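Local atomic coordinates of similar to hydroxylamine oxidoreductase (Kuenenia stuttgartiensis, PDB entry 6H5L), a protein that probably acts as a reductase of the hydroxylamine oxidoreductase family in an anammox bacterium, carrying electrons through covalently bound c-type haems. Residues A[34-39]-A[56-61]; A[48-53]-A[195-200]. One frame throughout, in Å; residues are numbered along the deposited sequence.

Interaction 1 of 2, residues A[34-39]-A[56-61]. With HEC (heme c), chain C.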
loop_
_atom_site.group_PDB
_atom_site.type_symbol
_atom_site.label_atom_id
_atom_site.label_comp_id
_atom_site.label_asym_id
_atom_site.label_seq_id
_atom_site.Cartn_x
_atom_site.Cartn_y
_atom_site.Cartn_z
ATOM N N LEU A 34 30.980 50.784 6.555
ATOM C CA LEU A 34 31.235 50.588 7.973
ATOM C C LEU A 34 31.959 51.782 8.575
ATOM O O LEU A 34 32.407 51.715 9.725
ATOM C CB LEU A 34 32.045 49.309 8.201
ATOM C CG LEU A 34 31.323 47.983 7.960
ATOM C CD1 LEU A 34 32.269 46.821 8.205
ATOM C CD2 LEU A 34 30.098 47.878 8.854
ATOM N N SER A 35 32.081 52.869 7.810
ATOM C CA SER A 35 32.823 54.061 8.194
ATOM C C SER A 35 32.084 54.932 9.197
ATOM O O SER A 35 32.664 55.905 9.690
ATOM C CB SER A 35 33.147 54.890 6.947
ATOM O OG SER A 35 31.962 55.245 6.251
ATOM N N GLU A 36 30.834 54.613 9.514
ATOM C CA GLU A 36 30.008 55.498 10.320
ATOM C C GLU A 36 28.958 54.657 11.031
ATOM O O GLU A 36 28.828 53.455 10.788
ATOM C CB GLU A 36 29.367 56.581 9.447
ATOM C CG GLU A 36 29.036 57.872 10.166
ATOM C CD GLU A 36 28.390 58.892 9.248
ATOM O OE1 GLU A 36 28.838 59.023 8.089
ATOM O OE2 GLU A 36 27.425 59.554 9.681
ATOM N N GLY A 37 28.210 55.302 11.916
ATOM C CA GLY A 37 27.144 54.656 12.663
ATOM C C GLY A 37 25.793 54.848 12.010
ATOM O O GLY A 37 25.660 54.793 10.782
ATOM N N SER A 38 24.779 55.083 12.840
ATOM C CA SER A 38 23.426 55.325 12.361
ATOM C C SER A 38 22.652 56.063 13.443
ATOM O O SER A 38 22.994 56.005 14.627
ATOM C CB SER A 38 22.712 54.022 11.985
ATOM O OG SER A 38 22.541 53.192 13.121
ATOM N N GLY A 39 21.600 56.754 13.017
ATOM C CA GLY A 39 20.776 57.513 13.924
ATOM C C GLY A 39 21.347 58.887 14.209
ATOM O O GLY A 39 22.346 59.305 13.616
ATOM N N PRO A 56 21.344 46.291 5.638
ATOM C CA PRO A 56 22.104 46.430 4.382
ATOM C C PRO A 56 22.049 47.818 3.766
ATOM O O PRO A 56 23.083 48.317 3.306
ATOM C CB PRO A 56 21.453 45.380 3.467
ATOM C CG PRO A 56 20.790 44.417 4.398
ATOM C CD PRO A 56 20.314 45.244 5.548
ATOM N N ASN A 57 20.872 48.450 3.722
ATOM C CA ASN A 57 20.762 49.773 3.107
ATOM C C ASN A 57 21.764 50.753 3.701
ATOM O O ASN A 57 22.408 51.515 2.972
ATOM C CB ASN A 57 19.341 50.316 3.267
ATOM C CG ASN A 57 18.382 49.770 2.225
ATOM O OD1 ASN A 57 18.795 49.366 1.137
ATOM N ND2 ASN A 57 17.092 49.772 2.546
ATOM N N ARG A 58 21.918 50.736 5.023
ATOM C CA ARG A 58 22.781 51.703 5.686
ATOM C C ARG A 58 24.245 51.280 5.678
ATOM O O ARG A 58 25.126 52.145 5.642
ATOM C CB ARG A 58 22.303 51.926 7.120
ATOM C CG ARG A 58 23.173 52.853 7.961
ATOM C CD ARG A 58 23.041 54.306 7.542
ATOM N NE ARG A 58 23.794 55.193 8.422
ATOM C CZ ARG A 58 23.863 56.511 8.270
ATOM N NH1 ARG A 58 23.223 57.096 7.267
ATOM N NH2 ARG A 58 24.572 57.244 9.118
ATOM N N HIS A 59 24.536 49.976 5.697
ATOM C CA HIS A 59 25.879 49.523 6.035
ATOM C C HIS A 59 26.484 48.464 5.121
ATOM O O HIS A 59 27.619 48.046 5.375
ATOM C CB HIS A 59 25.906 48.990 7.478
ATOM C CG HIS A 59 25.711 50.050 8.517
ATOM N ND1 HIS A 59 26.531 51.153 8.617
ATOM C CD2 HIS A 59 24.795 50.172 9.507
ATOM C CE1 HIS A 59 26.124 51.913 9.619
ATOM N NE2 HIS A 59 25.074 51.338 10.178
ATOM N N TYR A 60 25.788 48.009 4.083
ATOM C CA TYR A 60 26.375 46.982 3.233
ATOM C C TYR A 60 27.469 47.569 2.348
ATOM O O TYR A 60 27.373 48.709 1.886
ATOM C CB TYR A 60 25.311 46.308 2.366
ATOM C CG TYR A 60 25.855 45.158 1.548
ATOM C CD1 TYR A 60 26.214 43.960 2.152
ATOM C CD2 TYR A 60 26.018 45.272 0.173
ATOM C CE1 TYR A 60 26.717 42.906 1.410
ATOM C CE2 TYR A 60 26.517 44.223 -0.577
ATOM C CZ TYR A 60 26.865 43.042 0.048
ATOM O OH TYR A 60 27.363 41.993 -0.691
ATOM N N GLU A 61 28.516 46.782 2.125
ATOM C CA GLU A 61 29.614 47.119 1.233
ATOM C C GLU A 61 29.836 45.975 0.257
ATOM O O GLU A 61 29.572 44.814 0.588
ATOM C CB GLU A 61 30.908 47.389 2.013
ATOM C CG GLU A 61 30.850 48.606 2.920
ATOM C CD GLU A 61 32.129 48.802 3.710
ATOM O OE1 GLU A 61 33.061 47.987 3.544
ATOM O OE2 GLU A 61 32.205 49.769 4.496
HETATM FE FE HEC C . 28.644 34.237 -5.692
HETATM C CHA HEC C . 29.656 35.352 -2.624
HETATM C CHB HEC C . 25.573 35.705 -5.216
HETATM C CHC HEC C . 27.848 33.604 -8.946
HETATM C CHD HEC C . 31.238 32.023 -5.859
HETATM N NA HEC C . 27.781 35.352 -4.210
HETATM C C1A HEC C . 28.361 35.649 -2.990
HETATM C C2A HEC C . 27.372 36.330 -2.175
HETATM C C3A HEC C . 26.244 36.423 -2.890
HETATM C C4A HEC C . 26.478 35.812 -4.184
HETATM C CMA HEC C . 24.917 37.067 -2.431
HETATM C CAA HEC C . 27.596 36.840 -0.732
HETATM C CBA HEC C . 27.874 38.340 -0.699
HETATM C CGA HEC C . 28.230 38.727 0.714
HETATM O O1A HEC C . 28.432 37.811 1.553
HETATM O O2A HEC C . 28.314 39.948 1.006
HETATM N NB HEC C . 26.980 34.531 -6.846
HETATM C C1B HEC C . 25.876 35.283 -6.492
HETATM C C2B HEC C . 25.112 35.554 -7.694
HETATM C C3B HEC C . 25.737 34.966 -8.722
HETATM C C4B HEC C . 26.926 34.315 -8.210
HETATM C CMB HEC C . 23.792 36.357 -7.739
HETATM C CAB HEC C . 25.308 34.968 -10.206
HETATM C CBB HEC C . 25.424 36.380 -10.822
HETATM N NC HEC C . 29.367 32.975 -7.120
HETATM C C1C HEC C . 28.971 32.983 -8.442
HETATM C C2C HEC C . 30.000 32.333 -9.228
HETATM C C3C HEC C . 30.883 31.790 -8.367
HETATM C C4C HEC C . 30.538 32.249 -7.029
HETATM C CMC HEC C . 29.836 32.015 -10.735
HETATM C CAC HEC C . 32.120 30.922 -8.716
HETATM C CBC HEC C . 33.100 31.658 -9.657
HETATM N ND HEC C . 30.207 33.745 -4.412
HETATM C C1D HEC C . 31.199 32.819 -4.728
HETATM C C2D HEC C . 32.186 32.835 -3.669
HETATM C C3D HEC C . 31.695 33.878 -2.655
HETATM C C4D HEC C . 30.457 34.389 -3.203
HETATM C CMD HEC C . 33.467 31.982 -3.577
HETATM C CAD HEC C . 32.380 34.292 -1.333
HETATM C CBD HEC C . 32.977 35.684 -1.512
HETATM C CGD HEC C . 33.645 36.162 -0.250
HETATM O O1D HEC C . 34.138 37.319 -0.244
HETATM O O2D HEC C . 33.685 35.395 0.745
#
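R58 reaches from the short helix 56-59 to the carbonyl of G37, and its long side chain carries much of the contact. CB points toward the loop 34-39. CG, anti to the backbone N (chi1 176°), lies over one face of its neighbour's imidazole, H59, offset toward the ring's rim. A bend at chi2 (72°) sets CD off in a new direction, and beyond it the chain runs extended to the guanidinium. There NE donates to G37 O at 3.0 Å, with S38 CB beside it, and NH2 reaches the same oxygen, G37 O, at 3.2 Å. This is a side-on, two-nitrogen grip on a single carbonyl. G37 O lies 3° out of the guanidinium plane, whereas NH2 stands above the carbonyl plane. At the tip, NH2 also makes a long salt bridge to E36 OE2 (3.7 Å), a carboxylate hydrogen-bonded to T42, while NH1 bonds to A26 O. An alanine here would probably leave G37 O without these two donors and E36 without its arginine partner, with the loop less firmly fixed.

The H59 ring sets its edge against the same carbonyl, CE1 3.1 Å from G37 O, while ND1 is hydrogen-bonded to G33 O. At the other end of the contact, E61 OE2 takes the backbone N of L34 at 2.6 Å, from the anti side and tilted out of the carboxylate plane. Y60, between H59 and E61 in the chain, points away from the loop and donates from OH to O2A of a haem c propionate (2.8 Å).

In the chain, 34-39 belongs to the loop between helices 22-28 and 51-54. L34 and H59 pack on helix 51-54, S38 bonds to T179 of helix 174-180, and E61 O meets R357 of the second subunit.

Interaction 2 of 2, residues A[48-53]-A[195-200]. With HEC (heme c), chain F.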
loop_
_atom_site.group_PDB
_atom_site.type_symbol
_atom_site.label_atom_id
_atom_site.label_comp_id
_atom_site.label_asym_id
_atom_site.label_seq_id
_atom_site.Cartn_x
_atom_site.Cartn_y
_atom_site.Cartn_z
ATOM N N GLN A 48 29.163 47.905 13.698
ATOM C CA GLN A 48 29.795 46.598 13.783
ATOM C C GLN A 48 29.840 45.958 12.398
ATOM O O GLN A 48 29.065 46.305 11.503
ATOM C CB GLN A 48 29.046 45.701 14.771
ATOM C CG GLN A 48 29.031 46.238 16.194
ATOM C CD GLN A 48 28.212 45.378 17.140
ATOM O OE1 GLN A 48 28.504 44.199 17.338
ATOM N NE2 GLN A 48 27.179 45.969 17.730
ATOM N N MET A 49 30.772 45.017 12.230
ATOM C CA MET A 49 31.012 44.419 10.919
ATOM C C MET A 49 29.741 43.807 10.337
ATOM O O MET A 49 29.423 44.009 9.159
ATOM C CB MET A 49 32.113 43.363 11.021
ATOM C CG MET A 49 33.498 43.920 11.292
ATOM S SD MET A 49 34.680 42.615 11.677
ATOM C CE MET A 49 34.095 42.091 13.287
ATOM N N LEU A 50 28.993 43.065 11.154
ATOM C CA LEU A 50 27.826 42.341 10.666
ATOM C C LEU A 50 26.659 43.250 10.304
ATOM O O LEU A 50 25.647 42.753 9.797
ATOM C CB LEU A 50 27.377 41.320 11.708
ATOM C CG LEU A 50 28.322 40.139 11.923
ATOM C CD1 LEU A 50 28.152 39.583 13.322
ATOM C CD2 LEU A 50 28.066 39.062 10.880
ATOM N N ASP A 51 26.766 44.558 10.551
ATOM C CA ASP A 51 25.716 45.476 10.129
ATOM C C ASP A 51 25.598 45.554 8.613
ATOM O O ASP A 51 24.572 46.025 8.109
ATOM C CB ASP A 51 25.962 46.864 10.718
ATOM C CG ASP A 51 25.795 46.890 12.226
ATOM O OD1 ASP A 51 25.348 45.870 12.794
ATOM O OD2 ASP A 51 26.107 47.927 12.847
ATOM N N MET A 52 26.627 45.117 7.878
ATOM C CA MET A 52 26.474 44.900 6.444
ATOM C C MET A 52 25.276 44.009 6.156
ATOM O O MET A 52 24.518 44.255 5.207
ATOM C CB MET A 52 27.736 44.262 5.858
ATOM C CG MET A 52 28.967 45.142 5.801
ATOM S SD MET A 52 30.290 44.257 4.952
ATOM C CE MET A 52 31.597 45.475 4.968
ATOM N N TYR A 53 25.094 42.967 6.967
ATOM C CA TYR A 53 24.016 42.009 6.779
ATOM C C TYR A 53 22.777 42.324 7.605
ATOM O O TYR A 53 21.666 42.039 7.155
ATOM C CB TYR A 53 24.508 40.595 7.117
ATOM C CG TYR A 53 25.696 40.147 6.288
ATOM C CD1 TYR A 53 25.518 39.576 5.032
ATOM C CD2 TYR A 53 26.995 40.293 6.761
ATOM C CE1 TYR A 53 26.601 39.167 4.271
ATOM C CE2 TYR A 53 28.082 39.885 6.008
ATOM C CZ TYR A 53 27.880 39.324 4.764
ATOM O OH TYR A 53 28.963 38.920 4.016
ATOM N N GLY A 195 30.419 44.377 22.423
ATOM C CA GLY A 195 29.627 43.794 23.489
ATOM C C GLY A 195 28.142 43.829 23.203
ATOM O O GLY A 195 27.379 43.063 23.801
ATOM N N GLN A 196 27.717 44.698 22.284
ATOM C CA GLN A 196 26.339 44.771 21.818
ATOM C C GLN A 196 26.105 43.910 20.582
ATOM O O GLN A 196 25.255 44.242 19.746
ATOM C CB GLN A 196 25.970 46.230 21.551
ATOM C CG GLN A 196 26.268 47.139 22.737
ATOM C CD GLN A 196 26.079 48.607 22.424
ATOM O OE1 GLN A 196 25.428 49.332 23.176
ATOM N NE2 GLN A 196 26.654 49.057 21.316
ATOM N N HIS A 197 26.862 42.814 20.450
ATOM C CA HIS A 197 26.743 41.923 19.298
ATOM C C HIS A 197 25.321 41.399 19.145
ATOM O O HIS A 197 24.752 41.419 18.048
ATOM C CB HIS A 197 27.733 40.765 19.448
ATOM C CG HIS A 197 27.527 39.649 18.470
ATOM N ND1 HIS A 197 28.189 39.587 17.262
ATOM C CD2 HIS A 197 26.749 38.543 18.530
ATOM C CE1 HIS A 197 27.821 38.494 16.618
ATOM N NE2 HIS A 197 26.948 37.844 17.364
ATOM N N GLY A 198 24.734 40.912 20.240
ATOM C CA GLY A 198 23.374 40.411 20.186
ATOM C C GLY A 198 22.339 41.478 19.901
ATOM O O GLY A 198 21.260 41.160 19.393
ATOM N N CYS A 199 22.649 42.740 20.207
ATOM C CA CYS A 199 21.688 43.816 19.988
ATOM C C CYS A 199 21.447 44.041 18.499
ATOM O O CYS A 199 20.298 44.063 18.042
ATOM C CB CYS A 199 22.176 45.100 20.660
ATOM S SG CYS A 199 22.551 44.928 22.423
ATOM N N ASP A 200 22.523 44.212 17.724
ATOM C CA ASP A 200 22.377 44.395 16.283
ATOM C C ASP A 200 21.781 43.161 15.619
ATOM O O ASP A 200 21.093 43.276 14.598
ATOM C CB ASP A 200 23.729 44.725 15.653
ATOM C CG ASP A 200 24.348 45.984 16.224
ATOM O OD1 ASP A 200 23.912 46.422 17.310
ATOM O OD2 ASP A 200 25.264 46.543 15.584
HETATM FE FE HEC F . 15.973 45.553 22.241
HETATM C CHA HEC F . 12.865 46.530 23.174
HETATM C CHB HEC F . 17.186 48.640 22.496
HETATM C CHC HEC F . 19.232 44.265 22.459
HETATM C CHD HEC F . 14.886 42.485 21.310
HETATM N NA HEC F . 15.159 47.277 22.729
HETATM C C1A HEC F . 13.853 47.496 23.122
HETATM C C2A HEC F . 13.737 48.904 23.465
HETATM C C3A HEC F . 14.929 49.479 23.273
HETATM C C4A HEC F . 15.854 48.467 22.805
HETATM C CMA HEC F . 15.266 50.967 23.509
HETATM C CAA HEC F . 12.471 49.641 23.960
HETATM C CBA HEC F . 11.361 49.546 22.921
HETATM C CGA HEC F . 11.461 50.713 21.976
HETATM O O1A HEC F . 11.495 50.462 20.746
HETATM O O2A HEC F . 11.520 51.880 22.443
HETATM N NB HEC F . 17.899 46.314 22.374
HETATM C C1B HEC F . 18.134 47.647 22.615
HETATM C C2B HEC F . 19.516 47.807 23.021
HETATM C C3B HEC F . 20.094 46.580 23.012
HETATM C C4B HEC F . 19.073 45.629 22.603
HETATM C CMB HEC F . 20.089 49.203 23.367
HETATM C CAB HEC F . 21.538 46.099 23.343
HETATM C CBB HEC F . 22.664 47.157 23.292
HETATM N NC HEC F . 16.913 43.716 21.901
HETATM C C1C HEC F . 18.234 43.376 22.124
HETATM C C2C HEC F . 18.351 41.928 22.055
HETATM C C3C HEC F . 17.170 41.447 21.628
HETATM C C4C HEC F . 16.232 42.555 21.592
HETATM C CMC HEC F . 19.694 41.161 22.105
HETATM C CAC HEC F . 16.802 39.973 21.323
HETATM C CBC HEC F . 16.952 39.085 22.576
HETATM N ND HEC F . 14.140 44.639 22.254
HETATM C C1D HEC F . 13.921 43.349 21.786
HETATM C C2D HEC F . 12.508 43.055 21.886
HETATM C C3D HEC F . 11.867 44.327 22.471
HETATM C C4D HEC F . 12.962 45.251 22.666
HETATM C CMD HEC F . 11.821 41.735 21.473
HETATM C CAD HEC F . 10.380 44.594 22.798
HETATM C CBD HEC F . 9.805 43.485 23.674
HETATM C CGD HEC F . 8.359 43.788 23.955
HETATM O O1D HEC F . 7.929 44.928 23.650
HETATM O O2D HEC F . 7.644 42.899 24.485
HETATM O O HOH W 1 28.576 41.862 16.186
HETATM O O HOH W 2 15.943 44.879 24.240
#
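Q48 supplies most of the polar link to 195-200. Its chi2 of 176° carries CD straight out from CG; at the tip NE2 gives Q196 O a weak but nearly straight bond (3.3 Å, 178°). The firmer partner of NE2 is Y184 OH. NE2 also lies close to D200 OD2, but the angle is too poor for a hydrogen bond, with the amide and carboxylate planes 52° apart. OE1 turns to a water that donates to it at 2.6 Å and also bonds to ND1 of H197, bridging the two side chains.

Segment 195-200 ends in the first two residues of a CxxCH haem-binding motif, C199 and D200. C199 SG is joined to CAB of the haem at 1.8 Å, and the iron of that haem carries a water. Q196, at the N-cap position of helix 197-202, lays its side chain against the haem's CBB.

Two carboxylates lie close with no hydrogen bond assigned between them, D51 OD1 being 2.9 Å from D200 OD2. D200 OD1 is hydrogen-bonded to Y184 OH and N178 ND2.

Apolar contact is limited to L50, whose CD1 approaches CE1 of the H197 imidazole at 3.5 Å; that ring also meets Y362 of the second subunit.

Overall arrangement
Interaction 2 is fully buried, its centre about 15 Å from the centre of the chain, whereas interaction 1 is partly buried, its centre about 20 Å from that point. Their centres are about 11 Å apart, and their segments alternate along the chain, so that 48-53 falls between the two segments of interaction 1. Helix 51-54 is followed by helix 56-59, and the two contacts touch: M52 packs on H59 and E61, L34 on the backbone of Q48. Interaction 1 rests on charged side chains holding backbone atoms of a nearby loop; interaction 2 reaches a haem-attachment helix far off in sequence through an amide and a water, with two carboxylates lying close together. Both touch the second subunit.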